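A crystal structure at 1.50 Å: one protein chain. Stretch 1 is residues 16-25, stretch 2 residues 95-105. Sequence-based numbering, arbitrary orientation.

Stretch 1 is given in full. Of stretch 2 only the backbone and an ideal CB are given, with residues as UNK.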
# COMPACT_ATOMS: atom_id res chain seq x y z
N VAL A 16 -7.24 -0.52 16.20
CA VAL A 16 -7.97 -1.74 15.91
C VAL A 16 -7.56 -2.78 16.95
O VAL A 16 -6.42 -2.79 17.42
CB VAL A 16 -7.70 -2.25 14.47
CG1 VAL A 16 -8.09 -3.70 14.32
CG2 VAL A 16 -8.45 -1.38 13.47
N MET A 17 -8.50 -3.65 17.32
CA MET A 17 -8.25 -4.69 18.30
C MET A 17 -8.83 -6.00 17.81
O MET A 17 -9.80 -6.03 17.04
CB MET A 17 -8.87 -4.35 19.68
CG MET A 17 -8.28 -3.14 20.39
SD MET A 17 -8.95 -1.56 19.83
CE MET A 17 -8.66 -0.54 21.27
N VAL A 18 -8.22 -7.10 18.24
CA VAL A 18 -8.81 -8.43 18.09
C VAL A 18 -8.55 -9.21 19.38
O VAL A 18 -7.48 -9.10 19.98
CB VAL A 18 -8.27 -9.17 16.85
CG1 VAL A 18 -6.77 -9.46 16.99
CG2 VAL A 18 -9.05 -10.46 16.61
N SER A 19 -9.55 -9.97 19.81
CA SER A 19 -9.44 -10.88 20.93
C SER A 19 -9.44 -12.30 20.39
O SER A 19 -10.32 -12.66 19.60
CB SER A 19 -10.58 -10.68 21.92
OG SER A 19 -10.57 -11.69 22.91
N VAL A 20 -8.46 -13.10 20.80
CA VAL A 20 -8.36 -14.48 20.33
C VAL A 20 -8.22 -15.43 21.51
O VAL A 20 -7.62 -15.08 22.54
CB VAL A 20 -7.19 -14.66 19.35
CG1 VAL A 20 -7.40 -13.86 18.07
CG2 VAL A 20 -5.87 -14.30 20.02
N PRO A 21 -8.75 -16.65 21.41
CA PRO A 21 -8.62 -17.60 22.52
C PRO A 21 -7.32 -18.38 22.46
O PRO A 21 -7.32 -19.61 22.60
CB PRO A 21 -9.83 -18.51 22.32
CG PRO A 21 -10.02 -18.53 20.84
CD PRO A 21 -9.60 -17.16 20.34
N ALA A 22 -6.22 -17.68 22.22
CA ALA A 22 -4.89 -18.26 22.30
C ALA A 22 -4.10 -17.55 23.40
O ALA A 22 -4.32 -16.37 23.66
CB ALA A 22 -4.13 -18.14 20.98
N PRO A 23 -3.20 -18.26 24.08
CA PRO A 23 -2.40 -17.61 25.13
C PRO A 23 -1.40 -16.62 24.55
O PRO A 23 -1.05 -16.67 23.37
CB PRO A 23 -1.69 -18.79 25.81
CG PRO A 23 -1.62 -19.84 24.77
CD PRO A 23 -2.86 -19.68 23.93
N VAL A 24 -0.95 -15.71 25.42
CA VAL A 24 -0.11 -14.60 24.97
C VAL A 24 1.16 -15.12 24.31
O VAL A 24 1.64 -14.54 23.33
CB VAL A 24 0.22 -13.67 26.15
CG1 VAL A 24 1.32 -12.69 25.78
CG2 VAL A 24 -1.02 -12.91 26.58
N ASP A 25 1.72 -16.21 24.83
CA ASP A 25 2.97 -16.72 24.28
C ASP A 25 2.77 -17.19 22.84
O ASP A 25 3.63 -16.94 21.98
CB ASP A 25 3.50 -17.85 25.16
CG ASP A 25 4.93 -18.21 24.84
OD1 ASP A 25 5.17 -18.81 23.77
OD2 ASP A 25 5.83 -17.90 25.66
N UNK A 95 0.36 -4.31 20.46
CA UNK A 95 0.45 -4.49 21.91
C UNK A 95 -0.45 -5.65 22.33
O UNK A 95 -1.62 -5.70 21.94
CB UNK A 95 0.06 -3.21 22.65
N UNK A 96 0.11 -6.57 23.11
CA UNK A 96 -0.62 -7.74 23.59
C UNK A 96 -1.00 -7.55 25.05
O UNK A 96 -0.16 -7.18 25.87
CB UNK A 96 0.21 -9.01 23.41
N UNK A 97 -2.25 -7.85 25.36
CA UNK A 97 -2.72 -7.91 26.74
C UNK A 97 -3.38 -9.25 26.97
O UNK A 97 -4.27 -9.66 26.21
CB UNK A 97 -3.69 -6.77 27.05
N UNK A 98 -2.91 -9.96 27.99
CA UNK A 98 -3.48 -11.25 28.32
C UNK A 98 -4.73 -11.12 29.17
O UNK A 98 -4.90 -10.17 29.93
CB UNK A 98 -2.44 -12.11 29.04
N UNK A 99 -5.62 -12.09 29.01
CA UNK A 99 -6.85 -12.12 29.78
C UNK A 99 -7.18 -13.54 30.21
O UNK A 99 -6.51 -14.50 29.82
CB UNK A 99 -8.00 -11.53 28.97
N UNK A 100 -8.22 -13.65 31.03
CA UNK A 100 -8.66 -14.96 31.48
C UNK A 100 -9.29 -15.75 30.34
O UNK A 100 -9.10 -16.96 30.22
CB UNK A 100 -9.65 -14.82 32.64
N UNK A 101 -10.05 -15.07 29.47
CA UNK A 101 -10.70 -15.72 28.34
C UNK A 101 -9.82 -15.72 27.09
O UNK A 101 -9.78 -16.73 26.38
CB UNK A 101 -12.03 -15.03 28.04
N UNK A 102 -9.13 -14.62 26.81
CA UNK A 102 -8.48 -14.46 25.52
C UNK A 102 -7.30 -13.51 25.63
O UNK A 102 -7.12 -12.81 26.63
CB UNK A 102 -9.48 -13.95 24.48
N UNK A 103 -6.48 -13.51 24.59
CA UNK A 103 -5.44 -12.52 24.38
C UNK A 103 -5.98 -11.43 23.47
O UNK A 103 -6.65 -11.72 22.48
CB UNK A 103 -4.18 -13.16 23.79
N UNK A 104 -5.70 -10.17 23.80
CA UNK A 104 -6.08 -9.06 22.94
C UNK A 104 -4.84 -8.48 22.29
O UNK A 104 -3.85 -8.19 22.98
CB UNK A 104 -6.83 -7.99 23.73
N UNK A 105 -4.90 -8.30 20.98
CA UNK A 105 -3.90 -7.54 20.24
C UNK A 105 -4.50 -6.19 19.89
O UNK A 105 -5.57 -6.13 19.28
CB UNK A 105 -3.44 -8.28 18.98

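The strand of stretch 1 runs antiparallel to the strand that begins at position 103, and positions 97 and 104 pair with each other through their own N and O atoms, so stretch 2 folds back on itself as a hairpin.

Position 95 has nothing of stretch 1 near its CB, so many residues would serve; it is Thr 95. At position 96 the CB points toward stretch 1 and lies 4.5 Å from Val 24 CG1. An apolar side chain suits such a neighbour, whether branched or long. The residue is Leu 96, whose CD1 comes to 4.1 Å from Val 24 CG1. Position 97 points away, leaving the choice open, and holds Thr 97.

Position 98 is more restrictive. An ideal CB would sit 3.0 Å from Val 24 CG2, a clash, although phi and psi of -83° and 150° are open to any residue. Glycine is the natural answer, and Gly 98 lets its CA approach Val 24 CG2 to 3.4 Å. At position 99 stretch 1 is out of range, but a CB would lie 2.8 Å from the O of position 102; again glycine fits, as Gly 99. Positions 100 and 101 belong to the poorly ordered turn, where stretch 1 imposes little; they are Ala 100 and Glu 101.

Position 102 is crowded: its CB lies 2.9 Å from Val 20 O and 3.0 Å from Ser 19 OG. A small residue is favoured, glycine or alanine. Ala 102 accepts the tight fit.

At position 103, N donates to Val 20 O (2.8 Å) and O accepts from Val 20 N (2.8 Å). The CB shares a sheet face with Val 20 and lies 3.2 Å from Ala 22 O, an acceptor in easy reach of a short hydroxyl, so serine or threonine would suit. Thr 103, with chi1 in m, donates from OG1 to Ala 22 O at 2.6 Å.

Position 104 faces the same side as Ser 19 in a non-hydrogen-bonded pair, and several small or beta-branched residues would do. Thr 104 places OG1 4.1 Å from Ser 19 CB.

Position 105 exchanges two hydrogen bonds with Val 18, N to Val 18 O at 2.9 Å and O from Val 18 N at 3.0 Å. Its CB, 4.1 Å from Val 18 CG1, calls for an apolar residue such as valine, isoleucine or leucine. Leu 105 packs there beside Val 18.

Stretch 2, residues 95-105: TLTGGAEATTL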
# COMPACT_ATOMS: atom_id res chain seq x y z
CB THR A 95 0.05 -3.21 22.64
OG1 THR A 95 0.83 -2.12 22.11
CG2 THR A 95 0.27 -3.34 24.15
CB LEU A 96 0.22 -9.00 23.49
CG LEU A 96 0.59 -9.43 22.07
CD1 LEU A 96 1.27 -10.78 22.13
CD2 LEU A 96 -0.64 -9.46 21.17
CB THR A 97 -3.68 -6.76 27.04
OG1 THR A 97 -4.83 -6.83 26.20
CG2 THR A 97 -2.99 -5.43 26.81
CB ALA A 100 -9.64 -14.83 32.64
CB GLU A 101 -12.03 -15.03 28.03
CG GLU A 101 -13.17 -15.41 28.97
CD GLU A 101 -14.47 -14.71 28.63
OE1 GLU A 101 -14.76 -14.54 27.42
OE2 GLU A 101 -15.21 -14.33 29.56
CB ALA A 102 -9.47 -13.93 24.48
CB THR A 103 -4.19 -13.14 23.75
OG1 THR A 103 -3.59 -14.06 24.67
CG2 THR A 103 -3.18 -12.06 23.38
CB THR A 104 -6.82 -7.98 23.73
OG1 THR A 104 -8.02 -8.53 24.30
CG2 THR A 104 -7.18 -6.82 22.81
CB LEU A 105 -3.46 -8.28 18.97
CG LEU A 105 -2.70 -7.46 17.94
CD1 LEU A 105 -1.33 -7.11 18.45
CD2 LEU A 105 -2.59 -8.22 16.62
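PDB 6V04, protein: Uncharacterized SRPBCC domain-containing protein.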